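Local coordinates for putative ABC transporter subunit, substrate-binding component (Rhodopseudomonas palustris, PDB 4EVQ), which binds 4-hydroxybenzoate and probably delivers it and related lignin-derived aromatic acids to an ABC transporter for uptake, at residues I233-V245 with G253-D265. Numbering follows the deposited sequence.
Sequences IPLWGPGFLTDGV and GDGIKTVLHYVSD. With PHB (p-hydroxybenzoic acid), chain H; GOL (glycerol), chain I.
K257 N donates to L235 O at 3.1 Å, almost straight at 170°, and this bond starts the parallel pairing of strands 235-238 and 257-260. G237 answers K257 O with its N and takes V259 N on its O, both in the carbonyl plane. The last rung, G239 N to V259 O, is the shortest at 2.9 Å but comes from above the carbonyl plane, where the chain turns into the 3-10 segment 239-241. A water links L235 O to G255 O in the turn before strand 257-260. R348 holds both T258 OG1 and, by a salt bridge, D243 OD1, while V288 N bonds D243 OD2.

On one face of the sheet K257 CB packs over the W236 indole, 3.5 Å from the centroid of its six-membered ring, and the bent lysine chain runs on past W236 CZ2. L347 and M146 also touch this indole, so an alanine in place of W236 would probably strip K257's aliphatic base of its aromatic support and open a gap between sheet and helix 135-148. Across the sheet, I256 CG2 meets T242 CG2 at 3.8 Å, and I256 CD1 lies alongside L235 CD2.

At the end of strand 257-260, L260 CG is anti to the backbone N (chi1 -161°), and the branches divide: L260 CD2 merely packs against the carboxylate, 3.6 Å from D243 OD1, while L260 CD1 sits toward the rim of one F240 face, 3.8 Å from F240 CE1. The opposite face carries p-hydroxybenzoic acid, its C5 over the ring centre. The ligand thus meets an aromatic ring backed by an apolar methyl.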
loop_
_atom_site.group_PDB
_atom_site.type_symbol
_atom_site.label_atom_id
_atom_site.label_comp_id
_atom_site.label_asym_id
_atom_site.label_seq_id
_atom_site.Cartn_x
_atom_site.Cartn_y
_atom_site.Cartn_z
ATOM N N ILE A 233 21.271 -14.977 -7.879
ATOM C CA ILE A 233 19.888 -15.129 -8.335
ATOM C C ILE A 233 19.161 -13.761 -8.182
ATOM O O ILE A 233 19.220 -13.146 -7.119
ATOM C CB ILE A 233 19.110 -16.181 -7.464
ATOM C CG1 ILE A 233 19.741 -17.560 -7.587
ATOM C CG2 ILE A 233 17.625 -16.243 -7.866
ATOM C CD1 ILE A 233 19.323 -18.523 -6.435
ATOM N N PRO A 234 18.512 -13.283 -9.225
ATOM C CA PRO A 234 17.886 -11.949 -9.115
ATOM C C PRO A 234 16.661 -11.957 -8.229
ATOM O O PRO A 234 15.826 -12.836 -8.262
ATOM C CB PRO A 234 17.471 -11.632 -10.528
ATOM C CG PRO A 234 17.356 -12.917 -11.219
ATOM C CD PRO A 234 18.383 -13.836 -10.586
ATOM N N LEU A 235 16.620 -10.906 -7.413
ATOM C CA LEU A 235 15.522 -10.627 -6.473
ATOM C C LEU A 235 14.538 -9.656 -7.085
ATOM O O LEU A 235 14.895 -8.589 -7.587
ATOM C CB LEU A 235 16.120 -10.109 -5.186
ATOM C CG LEU A 235 15.103 -9.732 -4.071
ATOM C CD1 LEU A 235 14.297 -10.968 -3.683
ATOM C CD2 LEU A 235 15.825 -9.200 -2.872
ATOM N N TRP A 236 13.288 -10.047 -6.958
ATOM C CA TRP A 236 12.129 -9.280 -7.383
ATOM C C TRP A 236 11.084 -9.225 -6.275
ATOM O O TRP A 236 11.048 -10.064 -5.408
ATOM C CB TRP A 236 11.465 -10.005 -8.544
ATOM C CG TRP A 236 12.108 -9.895 -9.894
ATOM C CD1 TRP A 236 13.252 -10.513 -10.321
ATOM C CD2 TRP A 236 11.625 -9.131 -10.985
ATOM N NE1 TRP A 236 13.506 -10.166 -11.636
ATOM C CE2 TRP A 236 12.525 -9.321 -12.066
ATOM C CE3 TRP A 236 10.525 -8.299 -11.159
ATOM C CZ2 TRP A 236 12.335 -8.722 -13.295
ATOM C CZ3 TRP A 236 10.354 -7.691 -12.395
ATOM C CH2 TRP A 236 11.237 -7.940 -13.454
ATOM N N GLY A 237 10.209 -8.226 -6.349
ATOM C CA GLY A 237 9.032 -8.221 -5.492
ATOM C C GLY A 237 8.130 -7.081 -5.859
ATOM O O GLY A 237 8.463 -6.240 -6.664
ATOM N N PRO A 238 6.953 -7.052 -5.242
ATOM C CA PRO A 238 6.206 -5.794 -5.247
ATOM C C PRO A 238 7.047 -4.709 -4.605
ATOM O O PRO A 238 7.892 -4.981 -3.783
ATOM C CB PRO A 238 4.971 -6.132 -4.408
ATOM C CG PRO A 238 5.508 -7.146 -3.383
ATOM C CD PRO A 238 6.510 -7.974 -4.186
ATOM N N GLY A 239 6.826 -3.455 -4.953
ATOM C CA GLY A 239 7.709 -2.398 -4.536
ATOM C C GLY A 239 7.786 -2.062 -3.072
ATOM O O GLY A 239 8.683 -1.324 -2.679
ATOM N N PHE A 240 6.879 -2.618 -2.293
ATOM C CA PHE A 240 6.978 -2.522 -0.842
ATOM C C PHE A 240 8.296 -3.090 -0.333
ATOM O O PHE A 240 8.747 -2.734 0.754
ATOM C CB PHE A 240 5.799 -3.226 -0.160
ATOM C CG PHE A 240 4.498 -2.972 -0.832
ATOM C CD1 PHE A 240 3.975 -1.698 -0.854
ATOM C CD2 PHE A 240 3.851 -3.980 -1.525
ATOM C CE1 PHE A 240 2.808 -1.447 -1.539
ATOM C CE2 PHE A 240 2.681 -3.700 -2.245
ATOM C CZ PHE A 240 2.180 -2.448 -2.251
ATOM N N LEU A 241 8.892 -4.009 -1.097
ATOM C CA LEU A 241 10.144 -4.669 -0.691
ATOM C C LEU A 241 11.261 -3.647 -0.578
ATOM O O LEU A 241 12.152 -3.842 0.225
ATOM C CB LEU A 241 10.482 -5.704 -1.756
ATOM C CG LEU A 241 11.758 -6.504 -1.529
ATOM C CD1 LEU A 241 11.679 -7.327 -0.259
ATOM C CD2 LEU A 241 12.045 -7.394 -2.748
ATOM N N THR A 242 11.249 -2.568 -1.369
ATOM C CA THR A 242 12.308 -1.578 -1.339
ATOM C C THR A 242 11.905 -0.196 -0.854
ATOM O O THR A 242 12.767 0.591 -0.450
ATOM C CB THR A 242 13.003 -1.472 -2.717
ATOM O OG1 THR A 242 12.055 -1.064 -3.730
ATOM C CG2 THR A 242 13.578 -2.799 -3.139
ATOM N N ASP A 243 10.603 0.132 -0.913
ATOM C CA ASP A 243 10.230 1.493 -0.577
ATOM C C ASP A 243 10.492 1.840 0.892
ATOM O O ASP A 243 10.084 1.129 1.789
ATOM C CB ASP A 243 8.766 1.773 -0.934
ATOM C CG ASP A 243 8.621 2.502 -2.264
ATOM O OD1 ASP A 243 9.246 2.069 -3.259
ATOM O OD2 ASP A 243 7.870 3.525 -2.328
ATOM N N GLY A 244 11.206 2.936 1.096
ATOM C CA GLY A 244 11.553 3.414 2.409
ATOM C C GLY A 244 12.857 2.924 2.977
ATOM O O GLY A 244 13.263 3.437 4.009
ATOM N N VAL A 245 13.476 1.928 2.345
ATOM C CA VAL A 245 14.683 1.288 2.892
ATOM C C VAL A 245 15.837 1.393 1.932
ATOM O O VAL A 245 16.887 0.803 2.196
ATOM C CB VAL A 245 14.435 -0.160 3.315
ATOM C CG1 VAL A 245 13.377 -0.226 4.454
ATOM C CG2 VAL A 245 14.097 -1.068 2.168
ATOM N N GLY A 253 21.165 -3.284 -1.998
ATOM C CA GLY A 253 19.910 -3.082 -2.725
ATOM C C GLY A 253 20.075 -3.003 -4.244
ATOM O O GLY A 253 19.118 -3.205 -4.970
ATOM N N ASP A 254 21.264 -2.681 -4.734
ATOM C CA ASP A 254 21.389 -2.351 -6.128
ATOM C C ASP A 254 21.020 -3.560 -6.968
ATOM O O ASP A 254 21.484 -4.680 -6.738
ATOM C CB ASP A 254 22.810 -1.913 -6.484
ATOM C CG ASP A 254 23.154 -0.468 -6.051
ATOM O OD1 ASP A 254 22.239 0.389 -6.013
ATOM O OD2 ASP A 254 24.391 -0.197 -5.891
ATOM N N GLY A 255 20.179 -3.300 -7.957
ATOM C CA GLY A 255 19.755 -4.272 -8.938
ATOM C C GLY A 255 18.454 -5.003 -8.629
ATOM O O GLY A 255 17.948 -5.734 -9.460
ATOM N N ILE A 256 17.894 -4.791 -7.442
ATOM C CA ILE A 256 16.600 -5.395 -7.147
ATOM C C ILE A 256 15.545 -4.796 -8.073
ATOM O O ILE A 256 15.501 -3.585 -8.263
ATOM C CB ILE A 256 16.208 -5.180 -5.648
ATOM C CG1 ILE A 256 17.187 -5.929 -4.733
ATOM C CG2 ILE A 256 14.764 -5.622 -5.394
ATOM C CD1 ILE A 256 16.949 -5.604 -3.294
ATOM N N LYS A 257 14.695 -5.649 -8.617
ATOM C CA LYS A 257 13.644 -5.222 -9.521
ATOM C C LYS A 257 12.303 -5.311 -8.786
ATOM O O LYS A 257 12.018 -6.267 -8.097
ATOM C CB LYS A 257 13.592 -6.131 -10.733
ATOM C CG LYS A 257 14.829 -6.017 -11.605
ATOM C CD LYS A 257 14.541 -5.250 -12.825
ATOM C CE LYS A 257 15.759 -4.970 -13.689
ATOM N NZ LYS A 257 16.571 -6.124 -14.047
ATOM N N THR A 258 11.467 -4.290 -8.952
ATOM C CA THR A 258 10.157 -4.291 -8.329
ATOM C C THR A 258 9.122 -3.702 -9.262
ATOM O O THR A 258 9.432 -3.032 -10.240
ATOM C CB THR A 258 10.104 -3.521 -6.980
ATOM O OG1 THR A 258 10.384 -2.137 -7.175
ATOM C CG2 THR A 258 11.053 -4.072 -5.950
ATOM N N VAL A 259 7.865 -4.000 -8.958
ATOM C CA VAL A 259 6.738 -3.376 -9.641
ATOM C C VAL A 259 5.914 -2.614 -8.608
ATOM O O VAL A 259 5.609 -3.153 -7.537
ATOM C CB VAL A 259 5.906 -4.420 -10.382
ATOM C CG1 VAL A 259 4.605 -3.828 -10.872
ATOM C CG2 VAL A 259 6.703 -5.011 -11.561
ATOM N N LEU A 260 5.576 -1.367 -8.910
ATOM C CA LEU A 260 4.792 -0.562 -7.974
ATOM C C LEU A 260 4.076 0.527 -8.754
ATOM O O LEU A 260 4.543 1.000 -9.776
ATOM C CB LEU A 260 5.701 0.091 -6.891
ATOM C CG LEU A 260 5.004 0.562 -5.613
ATOM C CD1 LEU A 260 4.410 -0.595 -4.829
ATOM C CD2 LEU A 260 6.038 1.337 -4.765
ATOM N N HIS A 261 2.998 0.991 -8.147
ATOM C CA HIS A 261 2.183 2.104 -8.622
ATOM C C HIS A 261 2.766 3.488 -8.369
ATOM O O HIS A 261 2.135 4.483 -8.666
ATOM C CB HIS A 261 0.767 1.952 -8.073
ATOM C CG HIS A 261 0.715 1.747 -6.605
ATOM N ND1 HIS A 261 1.187 0.587 -6.026
ATOM C CD2 HIS A 261 0.216 2.506 -5.607
ATOM C CE1 HIS A 261 1.025 0.668 -4.721
ATOM N NE2 HIS A 261 0.431 1.813 -4.440
ATOM N N TYR A 262 3.962 3.565 -7.818
ATOM C CA TYR A 262 4.656 4.844 -7.623
ATOM C C TYR A 262 6.149 4.660 -7.836
ATOM O O TYR A 262 6.683 3.609 -7.527
ATOM C CB TYR A 262 4.416 5.390 -6.195
ATOM C CG TYR A 262 5.083 6.703 -5.955
ATOM C CD1 TYR A 262 4.652 7.875 -6.586
ATOM C CD2 TYR A 262 6.152 6.796 -5.055
ATOM C CE1 TYR A 262 5.298 9.060 -6.387
ATOM C CE2 TYR A 262 6.792 8.007 -4.844
ATOM C CZ TYR A 262 6.345 9.140 -5.497
ATOM O OH TYR A 262 7.006 10.330 -5.266
ATOM N N VAL A 263 6.789 5.679 -8.398
ATOM C CA VAL A 263 8.248 5.762 -8.460
ATOM C C VAL A 263 8.578 7.215 -8.179
ATOM O O VAL A 263 7.892 8.101 -8.663
ATOM C CB VAL A 263 8.826 5.461 -9.855
ATOM C CG1 VAL A 263 10.303 5.020 -9.718
ATOM C CG2 VAL A 263 8.064 4.525 -10.608
ATOM N N SER A 264 9.624 7.492 -7.393
ATOM C CA SER A 264 9.792 8.866 -6.937
ATOM C C SER A 264 10.186 9.801 -8.037
ATOM O O SER A 264 9.958 10.989 -7.882
ATOM C CB SER A 264 10.742 8.993 -5.754
ATOM O OG SER A 264 11.949 8.491 -6.121
ATOM N N ASP A 265 10.700 9.271 -9.144
ATOM C CA ASP A 265 11.124 10.084 -10.270
ATOM C C ASP A 265 10.033 10.425 -11.258
ATOM O O ASP A 265 10.332 11.016 -12.286
ATOM C CB ASP A 265 12.355 9.456 -11.018
ATOM C CG ASP A 265 12.069 8.107 -11.667
ATOM O OD1 ASP A 265 10.911 7.703 -11.729
ATOM O OD2 ASP A 265 13.038 7.454 -12.175
HETATM C "C1'" PHB H . -0.701 -5.377 4.036
HETATM O "O1'" PHB H . -0.735 -6.061 5.084
HETATM O "O2'" PHB H . -1.728 -5.241 3.261
HETATM C C1 PHB H . 0.517 -4.658 3.609
HETATM C C2 PHB H . 1.471 -4.306 4.564
HETATM C C3 PHB H . 2.625 -3.649 4.168
HETATM C C4 PHB H . 2.825 -3.369 2.856
HETATM C C5 PHB H . 1.883 -3.687 1.895
HETATM C C6 PHB H . 0.752 -4.334 2.293
HETATM O O4 PHB H . 3.942 -2.734 2.452
HETATM C C1 GOL I . 20.517 -7.746 -4.648
HETATM O O1 GOL I . 20.793 -9.037 -4.191
HETATM C C2 GOL I . 20.157 -7.807 -6.106
HETATM O O2 GOL I . 21.284 -7.476 -6.856
HETATM C C3 GOL I . 19.667 -9.211 -6.375
HETATM O O3 GOL I . 18.790 -9.065 -7.413
HETATM O O HOH W 1 16.793 -8.256 -9.675
HETATM O O HOH W 2 12.886 -1.263 -6.938
#